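Local coordinates for protein manganese-dependent ADP-ribose/CDP-alcohol diphosphatase (Danio rerio, PDB 2NXF) that probably hydrolyses ADP-ribose and CDP-alcohols such as CDP-choline at a centre of two metal ions, at residues L58-D63 and F226-V231; V90-G95 and S110-A115; W94-F99 and D148-S153. One frame throughout, in Å; residues are numbered along the deposited sequence.

Contact 1 (L58-D63 and F226-V231). With ZN (zinc ion), chain C; ZN (zinc ion), chain B.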
ATOM      1  N   LEU A  58      -1.920  -2.892  -3.403  1.00 24.33           N
ATOM      2  CA  LEU A  58      -1.303  -2.102  -2.352  1.00 24.68           C
ATOM      3  C   LEU A  58       0.181  -2.426  -2.092  1.00 24.85           C
ATOM      4  O   LEU A  58       0.763  -1.944  -1.107  1.00 24.66           O
ATOM      5  CB  LEU A  58      -2.127  -2.247  -1.059  1.00 25.07           C
ATOM      6  CG  LEU A  58      -3.355  -1.314  -0.882  1.00 26.38           C
ATOM      7  CD1 LEU A  58      -2.903   0.159  -0.788  1.00 27.88           C
ATOM      8  CD2 LEU A  58      -4.325  -1.486  -1.998  1.00 28.59           C
ATOM      9  N   GLY A  59       0.806  -3.194  -2.985  1.00 24.58           N
ATOM     10  CA  GLY A  59       2.263  -3.377  -2.916  1.00 24.85           C
ATOM     11  C   GLY A  59       2.643  -4.742  -2.381  1.00 23.98           C
ATOM     12  O   GLY A  59       1.769  -5.543  -2.000  1.00 24.59           O
ATOM     13  N   ASP A  60       3.962  -4.962  -2.300  1.00 23.64           N
ATOM     14  CA  ASP A  60       4.529  -6.280  -2.015  1.00 24.05           C
ATOM     15  C   ASP A  60       3.914  -7.306  -2.948  1.00 24.24           C
ATOM     16  O   ASP A  60       3.482  -8.365  -2.490  1.00 25.35           O
ATOM     17  CB  ASP A  60       4.279  -6.693  -0.555  1.00 23.59           C
ATOM     18  CG  ASP A  60       5.145  -5.927   0.445  1.00 24.78           C
ATOM     19  OD1 ASP A  60       5.973  -5.083   0.041  1.00 24.42           O
ATOM     20  OD2 ASP A  60       4.962  -6.137   1.645  1.00 22.95           O
ATOM     21  N   ILE A  61       3.880  -7.008  -4.255  1.00 24.26           N
ATOM     22  CA  ILE A  61       3.245  -7.941  -5.214  1.00 24.98           C
ATOM     23  C   ILE A  61       4.109  -9.194  -5.461  1.00 25.25           C
ATOM     24  O   ILE A  61       3.578 -10.260  -5.772  1.00 24.84           O
ATOM     25  CB  ILE A  61       2.859  -7.227  -6.523  1.00 25.79           C
ATOM     26  CG1 ILE A  61       1.741  -8.004  -7.234  1.00 27.00           C
ATOM     27  CG2 ILE A  61       4.114  -6.941  -7.378  1.00 25.95           C
ATOM     28  CD1 ILE A  61       1.260  -7.357  -8.528  1.00 28.02           C
ATOM     29  N   ILE A  62       5.437  -9.071  -5.311  1.00 25.46           N
ATOM     30  CA  ILE A  62       6.292 -10.263  -5.341  1.00 25.06           C
ATOM     31  C   ILE A  62       7.205 -10.238  -4.134  1.00 25.26           C
ATOM     32  O   ILE A  62       7.561  -9.164  -3.665  1.00 25.59           O
ATOM     33  CB  ILE A  62       7.145 -10.385  -6.640  1.00 25.37           C
ATOM     34  CG1 ILE A  62       8.046  -9.163  -6.842  1.00 26.21           C
ATOM     35  CG2 ILE A  62       6.251 -10.633  -7.882  1.00 24.24           C
ATOM     36  CD1 ILE A  62       9.209  -9.452  -7.820  1.00 26.39           C
ATOM     37  N   ASP A  63       7.593 -11.408  -3.637  1.00 24.79           N
ATOM     38  CA  ASP A  63       8.384 -11.447  -2.394  1.00 24.51           C
ATOM     39  C   ASP A  63       9.851 -11.120  -2.643  1.00 24.79           C
ATOM     40  O   ASP A  63      10.389 -11.431  -3.709  1.00 23.72           O
ATOM     41  CB  ASP A  63       8.282 -12.827  -1.745  1.00 24.17           C
ATOM     42  CG  ASP A  63       8.685 -12.800  -0.291  1.00 25.06           C
ATOM     43  OD1 ASP A  63       7.861 -12.381   0.550  1.00 26.53           O
ATOM     44  OD2 ASP A  63       9.829 -13.160   0.001  1.00 26.77           O
ATOM     45  N   PHE A 226      -3.991   5.954  -1.004  1.00 24.45           N
ATOM     46  CA  PHE A 226      -3.463   4.590  -0.984  1.00 25.14           C
ATOM     47  C   PHE A 226      -1.985   4.662  -0.650  1.00 25.35           C
ATOM     48  O   PHE A 226      -1.263   5.500  -1.205  1.00 26.26           O
ATOM     49  CB  PHE A 226      -3.626   3.931  -2.356  1.00 25.37           C
ATOM     50  CG  PHE A 226      -5.059   3.819  -2.807  1.00 24.43           C
ATOM     51  CD1 PHE A 226      -5.808   2.691  -2.523  1.00 25.98           C
ATOM     52  CD2 PHE A 226      -5.669   4.877  -3.508  1.00 25.76           C
ATOM     53  CE1 PHE A 226      -7.142   2.596  -2.953  1.00 25.30           C
ATOM     54  CE2 PHE A 226      -7.003   4.776  -3.925  1.00 25.91           C
ATOM     55  CZ  PHE A 226      -7.731   3.641  -3.648  1.00 27.05           C
ATOM     56  N   SER A 227      -1.536   3.799   0.255  1.00 24.42           N
ATOM     57  CA  SER A 227      -0.137   3.808   0.700  1.00 24.21           C
ATOM     58  C   SER A 227       0.245   2.375   1.054  1.00 24.68           C
ATOM     59  O   SER A 227      -0.598   1.642   1.556  1.00 24.51           O
ATOM     60  CB  SER A 227      -0.039   4.701   1.940  1.00 24.91           C
ATOM     61  OG  SER A 227       1.193   4.526   2.644  1.00 25.85           O
ATOM     62  N   HIS A 228       1.501   1.956   0.847  1.00 24.34           N
ATOM     63  CA  HIS A 228       1.790   0.589   1.294  1.00 24.46           C
ATOM     64  C   HIS A 228       1.631   0.537   2.820  1.00 24.01           C
ATOM     65  O   HIS A 228       1.098  -0.445   3.365  1.00 24.67           O
ATOM     66  CB  HIS A 228       3.205   0.135   0.936  1.00 24.41           C
ATOM     67  CG  HIS A 228       3.456  -1.288   1.289  1.00 23.86           C
ATOM     68  ND1 HIS A 228       2.716  -2.323   0.748  1.00 24.09           N
ATOM     69  CD2 HIS A 228       4.333  -1.850   2.152  1.00 25.49           C
ATOM     70  CE1 HIS A 228       3.151  -3.470   1.252  1.00 27.11           C
ATOM     71  NE2 HIS A 228       4.127  -3.210   2.107  1.00 25.77           N
ATOM     72  N   LEU A 229       2.088   1.590   3.490  1.00 24.08           N
ATOM     73  CA  LEU A 229       2.105   1.626   4.951  1.00 23.60           C
ATOM     74  C   LEU A 229       0.904   2.339   5.554  1.00 23.85           C
ATOM     75  O   LEU A 229       0.519   3.436   5.104  1.00 24.07           O
ATOM     76  CB  LEU A 229       3.367   2.359   5.463  1.00 23.81           C
ATOM     77  CG  LEU A 229       4.713   1.709   5.109  1.00 23.02           C
ATOM     78  CD1 LEU A 229       5.879   2.563   5.670  1.00 25.94           C
ATOM     79  CD2 LEU A 229       4.783   0.295   5.602  1.00 26.31           C
ATOM     80  N   PRO A 230       0.326   1.741   6.606  1.00 23.48           N
ATOM     81  CA  PRO A 230      -0.727   2.418   7.381  1.00 23.89           C
ATOM     82  C   PRO A 230      -0.151   3.571   8.209  1.00 23.71           C
ATOM     83  O   PRO A 230       1.060   3.603   8.497  1.00 23.85           O
ATOM     84  CB  PRO A 230      -1.254   1.311   8.305  1.00 23.58           C
ATOM     85  CG  PRO A 230      -0.108   0.364   8.466  1.00 25.16           C
ATOM     86  CD  PRO A 230       0.591   0.381   7.110  1.00 23.45           C
ATOM     87  N   VAL A 231      -1.025   4.505   8.581  1.00 23.63           N
ATOM     88  CA  VAL A 231      -0.598   5.654   9.392  1.00 23.17           C
ATOM     89  C   VAL A 231      -1.399   5.840  10.683  1.00 23.44           C
ATOM     90  O   VAL A 231      -0.988   6.603  11.555  1.00 22.96           O
ATOM     91  CB  VAL A 231      -0.587   6.980   8.582  1.00 23.05           C
ATOM     92  CG1 VAL A 231       0.401   6.906   7.382  1.00 24.27           C
ATOM     93  CG2 VAL A 231      -2.029   7.350   8.117  1.00 23.46           C
TER
HETATM   94 ZN    ZN C 402       5.235  -4.720   3.279  0.80 14.81          ZN
HETATM   95 ZN    ZN B 401       3.863  -7.700   2.779  0.80 16.87          ZN
HETATM   96  O   HOH W   1       4.074  -6.211   4.306  1.00 20.14           O
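H228 reaches across from the segment that follows strand 222-227 to meet the backbone of L58 with one ring nitrogen and the zinc bound by D60 with the other. Its CB sits 3.8 Å from L58 O. CG is anti to the backbone N (chi1 -175°), which starts the ring off toward the 58-63 loop. ND1 donates to L58 O at 2.7 Å, an almost straight bond (175°) with the oxygen in the ring plane. CE1 lies 3.2 Å from D60 OD2, and NE2 binds the chain C zinc at 2.2 Å. D60 OD2 sits 2.2 Å from the chain C zinc and bridges to the chain B zinc, as does water 1. The carboxylate is turned 57° from the imidazole plane, and its other oxygen, OD1, is held by H97, from outside the two segments. G59 passes with its CA 3.8 Å from ND1; a side chain there would run into the ring. L58 CD1 packs against F226 CB at 4.1 Å. G59, D60 and D63 fit the Gly-Asp-x-x-Asp motif of calcineurin-like phosphoesterases. N96 and H265 add to the chain C site; D13, Q15 and H267 add to the other. With ND1 committed to a carbonyl, NE2 is left to bind zinc; the bond to L58 O and the metal together fix the ring's rotation, and the carbonyl would probably make the imidazole a stronger ligand.

Contact 2 (V90-G95 and S110-A115)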
ATOM      1  N   VAL A  90      -4.555  -1.164 -13.944  1.00 24.04           N
ATOM      2  CA  VAL A  90      -4.172  -1.559 -12.592  1.00 24.23           C
ATOM      3  C   VAL A  90      -3.202  -0.510 -12.053  1.00 24.37           C
ATOM      4  O   VAL A  90      -2.256  -0.094 -12.742  1.00 25.20           O
ATOM      5  CB  VAL A  90      -3.508  -2.964 -12.563  1.00 24.74           C
ATOM      6  CG1 VAL A  90      -3.139  -3.353 -11.139  1.00 25.73           C
ATOM      7  CG2 VAL A  90      -4.467  -4.012 -13.174  1.00 24.61           C
ATOM      8  N   HIS A  91      -3.460  -0.065 -10.833  1.00 23.91           N
ATOM      9  CA  HIS A  91      -2.610   0.939 -10.188  1.00 23.84           C
ATOM     10  C   HIS A  91      -1.779   0.235  -9.134  1.00 23.48           C
ATOM     11  O   HIS A  91      -2.314  -0.516  -8.308  1.00 24.84           O
ATOM     12  CB  HIS A  91      -3.461   2.055  -9.595  1.00 24.76           C
ATOM     13  CG  HIS A  91      -4.176   2.841 -10.641  1.00 23.92           C
ATOM     14  ND1 HIS A  91      -3.577   3.881 -11.323  1.00 24.56           N
ATOM     15  CD2 HIS A  91      -5.398   2.671 -11.201  1.00 25.14           C
ATOM     16  CE1 HIS A  91      -4.419   4.346 -12.230  1.00 26.09           C
ATOM     17  NE2 HIS A  91      -5.531   3.635 -12.170  1.00 24.66           N
ATOM     18  N   HIS A  92      -0.470   0.449  -9.209  1.00 22.59           N
ATOM     19  CA  HIS A  92       0.485  -0.292  -8.393  1.00 23.65           C
ATOM     20  C   HIS A  92       1.116   0.632  -7.363  1.00 24.64           C
ATOM     21  O   HIS A  92       1.741   1.637  -7.729  1.00 25.51           O
ATOM     22  CB  HIS A  92       1.607  -0.868  -9.269  1.00 23.78           C
ATOM     23  CG  HIS A  92       1.112  -1.740 -10.380  1.00 24.76           C
ATOM     24  ND1 HIS A  92       0.646  -3.020 -10.176  1.00 26.07           N
ATOM     25  CD2 HIS A  92       1.017  -1.509 -11.709  1.00 25.38           C
ATOM     26  CE1 HIS A  92       0.276  -3.538 -11.338  1.00 25.92           C
ATOM     27  NE2 HIS A  92       0.481  -2.638 -12.282  1.00 26.47           N
ATOM     28  N   VAL A  93       0.949   0.268  -6.094  1.00 24.89           N
ATOM     29  CA  VAL A  93       1.622   0.919  -4.975  1.00 25.64           C
ATOM     30  C   VAL A  93       2.936   0.182  -4.742  1.00 25.77           C
ATOM     31  O   VAL A  93       2.959  -1.046  -4.790  1.00 26.92           O
ATOM     32  CB  VAL A  93       0.700   0.853  -3.712  1.00 25.71           C
ATOM     33  CG1 VAL A  93       1.423   1.391  -2.475  1.00 28.75           C
ATOM     34  CG2 VAL A  93      -0.573   1.627  -3.952  1.00 27.44           C
ATOM     35  N   TRP A  94       4.025   0.917  -4.506  1.00 25.99           N
ATOM     36  CA  TRP A  94       5.317   0.264  -4.211  1.00 25.56           C
ATOM     37  C   TRP A  94       5.515   0.092  -2.703  1.00 25.93           C
ATOM     38  O   TRP A  94       5.420   1.060  -1.928  1.00 27.05           O
ATOM     39  CB  TRP A  94       6.517   0.996  -4.821  1.00 25.76           C
ATOM     40  CG  TRP A  94       6.453   1.147  -6.306  1.00 24.39           C
ATOM     41  CD1 TRP A  94       5.596   0.517  -7.173  1.00 24.52           C
ATOM     42  CD2 TRP A  94       7.312   1.960  -7.105  1.00 24.53           C
ATOM     43  NE1 TRP A  94       5.855   0.923  -8.463  1.00 23.30           N
ATOM     44  CE2 TRP A  94       6.890   1.818  -8.454  1.00 23.47           C
ATOM     45  CE3 TRP A  94       8.375   2.822  -6.811  1.00 24.84           C
ATOM     46  CZ2 TRP A  94       7.509   2.503  -9.513  1.00 24.16           C
ATOM     47  CZ3 TRP A  94       8.993   3.509  -7.866  1.00 25.26           C
ATOM     48  CH2 TRP A  94       8.555   3.340  -9.202  1.00 24.25           C
ATOM     49  N   GLY A  95       5.747  -1.156  -2.305  1.00 25.16           N
ATOM     50  CA  GLY A  95       6.047  -1.476  -0.905  1.00 25.51           C
ATOM     51  C   GLY A  95       7.465  -1.992  -0.699  1.00 24.57           C
ATOM     52  O   GLY A  95       8.303  -2.009  -1.624  1.00 23.79           O
ATOM     53  N   SER A 110       9.484  -0.268 -15.312  1.00 26.74           N
ATOM     54  CA  SER A 110       8.775  -1.555 -15.265  1.00 26.45           C
ATOM     55  C   SER A 110       7.255  -1.428 -15.433  1.00 25.90           C
ATOM     56  O   SER A 110       6.715  -0.323 -15.434  1.00 25.83           O
ATOM     57  CB  SER A 110       9.048  -2.258 -13.937  1.00 26.40           C
ATOM     58  OG  SER A 110       8.234  -1.705 -12.894  1.00 26.04           O
ATOM     59  N   ARG A 111       6.585  -2.577 -15.513  1.00 26.32           N
ATOM     60  CA  ARG A 111       5.116  -2.641 -15.552  1.00 26.51           C
ATOM     61  C   ARG A 111       4.486  -2.124 -14.250  1.00 25.75           C
ATOM     62  O   ARG A 111       3.277  -1.841 -14.218  1.00 25.60           O
ATOM     63  CB  ARG A 111       4.628  -4.081 -15.794  1.00 27.23           C
ATOM     64  CG  ARG A 111       5.002  -4.701 -17.164  1.00 29.25           C
ATOM     65  CD  ARG A 111       4.242  -4.125 -18.341  1.00 33.36           C
ATOM     66  NE  ARG A 111       2.789  -3.988 -18.162  1.00 34.89           N
ATOM     67  CZ  ARG A 111       1.890  -4.977 -18.207  1.00 34.41           C
ATOM     68  NH1 ARG A 111       2.257  -6.242 -18.376  1.00 32.53           N
ATOM     69  NH2 ARG A 111       0.600  -4.688 -18.050  1.00 35.02           N
ATOM     70  N   LEU A 112       5.287  -2.002 -13.184  1.00 25.05           N
ATOM     71  CA  LEU A 112       4.769  -1.505 -11.896  1.00 24.91           C
ATOM     72  C   LEU A 112       4.658   0.024 -11.809  1.00 24.18           C
ATOM     73  O   LEU A 112       4.167   0.552 -10.802  1.00 24.56           O
ATOM     74  CB  LEU A 112       5.598  -2.022 -10.710  1.00 25.17           C
ATOM     75  CG  LEU A 112       5.578  -3.549 -10.545  1.00 25.72           C
ATOM     76  CD1 LEU A 112       6.539  -3.947  -9.404  1.00 28.32           C
ATOM     77  CD2 LEU A 112       4.189  -4.040 -10.232  1.00 27.34           C
ATOM     78  N   ASN A 113       5.134   0.723 -12.836  1.00 24.86           N
ATOM     79  CA  ASN A 113       4.961   2.166 -12.896  1.00 24.14           C
ATOM     80  C   ASN A 113       3.617   2.457 -13.569  1.00 24.59           C
ATOM     81  O   ASN A 113       3.507   2.482 -14.808  1.00 24.29           O
ATOM     82  CB  ASN A 113       6.128   2.826 -13.641  1.00 23.74           C
ATOM     83  CG  ASN A 113       5.944   4.335 -13.798  1.00 23.54           C
ATOM     84  OD1 ASN A 113       4.937   4.902 -13.346  1.00 23.79           O
ATOM     85  ND2 ASN A 113       6.908   4.989 -14.437  1.00 25.61           N
ATOM     86  N   SER A 114       2.599   2.700 -12.749  1.00 24.56           N
ATOM     87  CA  SER A 114       1.267   3.018 -13.263  1.00 25.28           C
ATOM     88  C   SER A 114       0.974   4.524 -13.278  1.00 26.76           C
ATOM     89  O   SER A 114      -0.153   4.938 -13.544  1.00 27.09           O
ATOM     90  CB  SER A 114       0.206   2.272 -12.452  1.00 25.82           C
ATOM     91  OG  SER A 114       0.399   2.469 -11.065  1.00 25.15           O
ATOM     92  N   ALA A 115       1.985   5.340 -13.001  1.00 28.26           N
ATOM     93  CA  ALA A 115       1.777   6.795 -12.921  1.00 30.61           C
ATOM     94  C   ALA A 115       1.618   7.433 -14.296  1.00 33.13           C
ATOM     95  O   ALA A 115       0.992   8.491 -14.407  1.00 34.29           O
ATOM     96  CB  ALA A 115       2.909   7.452 -12.163  1.00 30.25           C
TER
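S114 and H92 make the straightest polar link: H92 N donates to S114 OG at 2.9 Å, with an N-H...O angle of 176°. The hydroxyl is delivered by a chi1 of 50°, which sets OG between the backbone N and the carbonyl carbon of S114, and the same OG also bonds to the hydroxyls of Y132 and Y134. The second link comes from W94, whose NE1 donates to L112 O, also at 2.9 Å. The oxygen lies near the indole plane, at its edge, but the N-H approaches from 60° above the plane of the L112 carbonyl. Strand 89-92 is an outermost strand of the six-stranded sheet, paired on its inner side with 54-57, so the loop after helix 104-108 supplies a serine hydroxyl to an outward N-H of this edge. The loop is shaped by its own bonds: a type I turn runs from S110 to N113, S110 OG takes the N-H of L112 in an ST turn, and N113 OD1 takes that of A115 in an Asx turn. Around the polar links, L112 CD2 makes a CH-pi contact over one face of the H92 ring, 3.9 Å from its centroid. R111 O comes within 3.4 Å of H92 CD2, while ND1 of that ring pairs with Q57. Farther out, S114 CB rests 3.4 Å from V90 O, and the R111 guanidinium forms a salt bridge with D84.

Contact 3 (W94-F99 and D148-S153). With ZN (zinc ion), chain C; PO4 (phosphate ion), chain F.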
ATOM      1  N   TRP A  94       4.025   0.917  -4.506  1.00 25.99           N
ATOM      2  CA  TRP A  94       5.317   0.264  -4.211  1.00 25.56           C
ATOM      3  C   TRP A  94       5.515   0.092  -2.703  1.00 25.93           C
ATOM      4  O   TRP A  94       5.420   1.060  -1.928  1.00 27.05           O
ATOM      5  CB  TRP A  94       6.517   0.996  -4.821  1.00 25.76           C
ATOM      6  CG  TRP A  94       6.453   1.147  -6.306  1.00 24.39           C
ATOM      7  CD1 TRP A  94       5.596   0.517  -7.173  1.00 24.52           C
ATOM      8  CD2 TRP A  94       7.312   1.960  -7.105  1.00 24.53           C
ATOM      9  NE1 TRP A  94       5.855   0.923  -8.463  1.00 23.30           N
ATOM     10  CE2 TRP A  94       6.890   1.818  -8.454  1.00 23.47           C
ATOM     11  CE3 TRP A  94       8.375   2.822  -6.811  1.00 24.84           C
ATOM     12  CZ2 TRP A  94       7.509   2.503  -9.513  1.00 24.16           C
ATOM     13  CZ3 TRP A  94       8.993   3.509  -7.866  1.00 25.26           C
ATOM     14  CH2 TRP A  94       8.555   3.340  -9.202  1.00 24.25           C
ATOM     15  N   GLY A  95       5.747  -1.156  -2.305  1.00 25.16           N
ATOM     16  CA  GLY A  95       6.047  -1.476  -0.905  1.00 25.51           C
ATOM     17  C   GLY A  95       7.465  -1.992  -0.699  1.00 24.57           C
ATOM     18  O   GLY A  95       8.303  -2.009  -1.624  1.00 23.79           O
ATOM     19  N   ASN A  96       7.762  -2.407   0.528  1.00 23.15           N
ATOM     20  CA  ASN A  96       9.130  -2.850   0.840  1.00 22.98           C
ATOM     21  C   ASN A  96       9.655  -3.970  -0.053  1.00 23.38           C
ATOM     22  O   ASN A  96      10.811  -3.925  -0.450  1.00 23.44           O
ATOM     23  CB  ASN A  96       9.369  -3.134   2.339  1.00 22.56           C
ATOM     24  CG  ASN A  96       8.347  -4.082   2.947  1.00 23.07           C
ATOM     25  OD1 ASN A  96       7.142  -3.909   2.768  1.00 22.37           O
ATOM     26  ND2 ASN A  96       8.836  -5.080   3.684  1.00 22.19           N
ATOM     27  N   HIS A  97       8.808  -4.936  -0.410  1.00 23.22           N
ATOM     28  CA  HIS A  97       9.277  -6.058  -1.243  1.00 23.85           C
ATOM     29  C   HIS A  97       9.599  -5.662  -2.674  1.00 23.97           C
ATOM     30  O   HIS A  97      10.474  -6.257  -3.312  1.00 24.14           O
ATOM     31  CB  HIS A  97       8.320  -7.246  -1.135  1.00 23.33           C
ATOM     32  CG  HIS A  97       8.460  -7.958   0.170  1.00 24.76           C
ATOM     33  ND1 HIS A  97       9.216  -9.100   0.312  1.00 24.67           N
ATOM     34  CD2 HIS A  97       8.014  -7.644   1.410  1.00 24.48           C
ATOM     35  CE1 HIS A  97       9.195  -9.485   1.576  1.00 25.33           C
ATOM     36  NE2 HIS A  97       8.482  -8.614   2.266  1.00 23.88           N
ATOM     37  N   GLU A  98       8.909  -4.646  -3.193  1.00 24.42           N
ATOM     38  CA  GLU A  98       9.344  -4.072  -4.478  1.00 24.82           C
ATOM     39  C   GLU A  98      10.783  -3.595  -4.383  1.00 25.14           C
ATOM     40  O   GLU A  98      11.593  -3.884  -5.280  1.00 24.63           O
ATOM     41  CB  GLU A  98       8.443  -2.912  -4.912  1.00 25.47           C
ATOM     42  CG  GLU A  98       7.157  -3.354  -5.627  1.00 25.27           C
ATOM     43  CD  GLU A  98       6.107  -3.955  -4.693  1.00 26.77           C
ATOM     44  OE1 GLU A  98       6.110  -3.605  -3.503  1.00 25.60           O
ATOM     45  OE2 GLU A  98       5.275  -4.747  -5.181  1.00 28.63           O
ATOM     46  N   PHE A  99      11.102  -2.854  -3.317  1.00 24.22           N
ATOM     47  CA  PHE A  99      12.477  -2.338  -3.165  1.00 24.04           C
ATOM     48  C   PHE A  99      13.544  -3.399  -2.869  1.00 24.81           C
ATOM     49  O   PHE A  99      14.729  -3.209  -3.193  1.00 25.78           O
ATOM     50  CB  PHE A  99      12.523  -1.188  -2.156  1.00 24.07           C
ATOM     51  CG  PHE A  99      11.673  -0.023  -2.553  1.00 23.91           C
ATOM     52  CD1 PHE A  99      12.049   0.814  -3.614  1.00 26.21           C
ATOM     53  CD2 PHE A  99      10.475   0.226  -1.905  1.00 23.09           C
ATOM     54  CE1 PHE A  99      11.225   1.908  -3.984  1.00 25.97           C
ATOM     55  CE2 PHE A  99       9.646   1.302  -2.275  1.00 25.02           C
ATOM     56  CZ  PHE A  99      10.029   2.139  -3.325  1.00 26.07           C
ATOM     57  N   ASP A 148       4.000   7.312  -1.756  1.00 25.15           N
ATOM     58  CA  ASP A 148       5.269   6.608  -1.750  1.00 25.73           C
ATOM     59  C   ASP A 148       5.774   6.564  -0.286  1.00 25.31           C
ATOM     60  O   ASP A 148       6.443   7.491   0.195  1.00 25.75           O
ATOM     61  CB  ASP A 148       6.255   7.397  -2.643  1.00 25.12           C
ATOM     62  CG  ASP A 148       7.622   6.725  -2.792  1.00 26.33           C
ATOM     63  OD1 ASP A 148       7.906   5.679  -2.153  1.00 25.65           O
ATOM     64  OD2 ASP A 148       8.408   7.275  -3.587  1.00 26.93           O
ATOM     65  N   ALA A 149       5.445   5.473   0.405  1.00 26.22           N
ATOM     66  CA  ALA A 149       5.764   5.364   1.826  1.00 26.03           C
ATOM     67  C   ALA A 149       7.246   5.029   2.087  1.00 25.25           C
ATOM     68  O   ALA A 149       7.655   4.956   3.259  1.00 26.13           O
ATOM     69  CB  ALA A 149       4.867   4.307   2.493  1.00 26.18           C
ATOM     70  N   TYR A 150       8.019   4.830   1.016  1.00 25.07           N
ATOM     71  CA  TYR A 150       9.479   4.607   1.099  1.00 25.42           C
ATOM     72  C   TYR A 150      10.290   5.756   0.497  1.00 25.17           C
ATOM     73  O   TYR A 150      11.468   5.615   0.196  1.00 25.53           O
ATOM     74  CB  TYR A 150       9.874   3.237   0.505  1.00 25.03           C
ATOM     75  CG  TYR A 150       9.260   2.141   1.338  1.00 25.43           C
ATOM     76  CD1 TYR A 150       9.960   1.574   2.415  1.00 26.17           C
ATOM     77  CD2 TYR A 150       7.926   1.744   1.125  1.00 25.98           C
ATOM     78  CE1 TYR A 150       9.377   0.602   3.215  1.00 25.56           C
ATOM     79  CE2 TYR A 150       7.333   0.778   1.923  1.00 26.86           C
ATOM     80  CZ  TYR A 150       8.054   0.223   2.977  1.00 25.27           C
ATOM     81  OH  TYR A 150       7.496  -0.746   3.789  1.00 25.27           O
ATOM     82  N   ASP A 151       9.627   6.899   0.356  1.00 24.41           N
ATOM     83  CA  ASP A 151      10.261   8.144  -0.061  1.00 24.45           C
ATOM     84  C   ASP A 151      11.443   8.426   0.883  1.00 24.18           C
ATOM     85  O   ASP A 151      12.582   8.634   0.446  1.00 23.90           O
ATOM     86  CB  ASP A 151       9.165   9.217   0.012  1.00 24.82           C
ATOM     87  CG  ASP A 151       9.637  10.604  -0.329  1.00 24.25           C
ATOM     88  OD1 ASP A 151      10.800  10.826  -0.729  1.00 23.80           O
ATOM     89  OD2 ASP A 151       8.770  11.495  -0.177  1.00 24.57           O
ATOM     90  N   LEU A 152      11.163   8.421   2.183  1.00 24.14           N
ATOM     91  CA  LEU A 152      12.245   8.358   3.158  1.00 24.73           C
ATOM     92  C   LEU A 152      12.393   6.897   3.549  1.00 24.97           C
ATOM     93  O   LEU A 152      11.488   6.327   4.135  1.00 25.90           O
ATOM     94  CB  LEU A 152      11.916   9.223   4.382  1.00 25.29           C
ATOM     95  CG  LEU A 152      11.695  10.714   4.112  1.00 25.51           C
ATOM     96  CD1 LEU A 152      11.463  11.402   5.446  1.00 28.88           C
ATOM     97  CD2 LEU A 152      12.877  11.339   3.377  1.00 25.52           C
ATOM     98  N   SER A 153      13.513   6.285   3.186  1.00 24.59           N
ATOM     99  CA  SER A 153      13.789   4.901   3.565  1.00 23.90           C
ATOM    100  C   SER A 153      15.254   4.626   3.320  1.00 24.35           C
ATOM    101  O   SER A 153      15.932   5.386   2.614  1.00 23.37           O
ATOM    102  CB  SER A 153      12.945   3.926   2.733  1.00 24.49           C
ATOM    103  OG  SER A 153      13.334   3.927   1.357  1.00 24.98           O
TER
HETATM  104 ZN    ZN C 402       5.235  -4.720   3.279  0.80 14.81          ZN
HETATM  105  P   PO4 F 501       6.416  -7.841   4.908  0.80 20.25           P
HETATM  106  O1  PO4 F 501       5.723  -7.893   6.252  0.80 23.38           O
HETATM  107  O2  PO4 F 501       7.703  -8.640   4.978  0.80 19.59           O
HETATM  108  O3  PO4 F 501       5.606  -8.523   3.822  0.80 17.00           O
HETATM  109  O4  PO4 F 501       6.664  -6.425   4.486  0.80 18.50           O
HETATM  110  O   HOH W   2       3.644   3.386  -0.717  1.00 14.67           O
HETATM  111  O   HOH W   3       6.633   3.394  -1.738  1.00 27.98           O
HETATM  112  O   HOH W   1       4.074  -6.211   4.306  1.00 20.14           O
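Y150 packs its ring tightly against the first turn of helix 96-101. N96 CA lies over one face of the phenol, with Y150 CE2 3.5 Å from N96 N and Y150 OH 3.4 Å from N96 CB. F99 comes in from the same side of the ring, nearer its root, with CE2 3.4 Å from Y150 CB; the two rings are an oblique pair, planes 48° apart. Y150 OH is also hydrogen-bonded to F197 O, outside the two segments. Cutting the side chain back to an alanine would probably leave a gap beside N96 and F197 O without its hydroxyl partner, though CB would still touch F99. Between W94 O and D148 the contact is looser and made through water: two waters bridge the segments. Water 3 is 2.6 Å from D148 OD1 and also bonds to W94 O; water 2 takes the N-H of A149 at 3.0 Å and reaches the same carbonyl. D148 is further held by Y132 and R104. N96 and H97 belong to the Gly-Asn-His-Glu motif of metallophosphoesterases. N96 OD1 binds the chain C zinc at 2.1 Å, and ND2 of that residue donates to phosphate O4 at 2.7 Å; H97 NE2 holds O2. One amide thus serves metal and phosphate together, and although the ion is probably from the crystallisation liquor, its position is consistent with a site for a substrate phosphate.

In the fold
From the N terminus, strand 54-57 of the six-stranded sheet runs into 58-63, and contact 1 is closed when the chain reaches 226-231, just past strand 222-227 of the seven-stranded sheet; contact 1 therefore closes the longest loop and ties the two sheets together at the metals. Contacts 2 and 3 both nest inside it. They overlap, sharing W94 and G95: contact 2 folds 110-115 back onto edge strand 89-92, while contact 3 joins the start of helix 96-101 to the loop after strand 142-146. E98 of contact 3 probably hydrogen-bonds to D60 N and I61 N of contact 1, and N96 shares the chain C zinc with it.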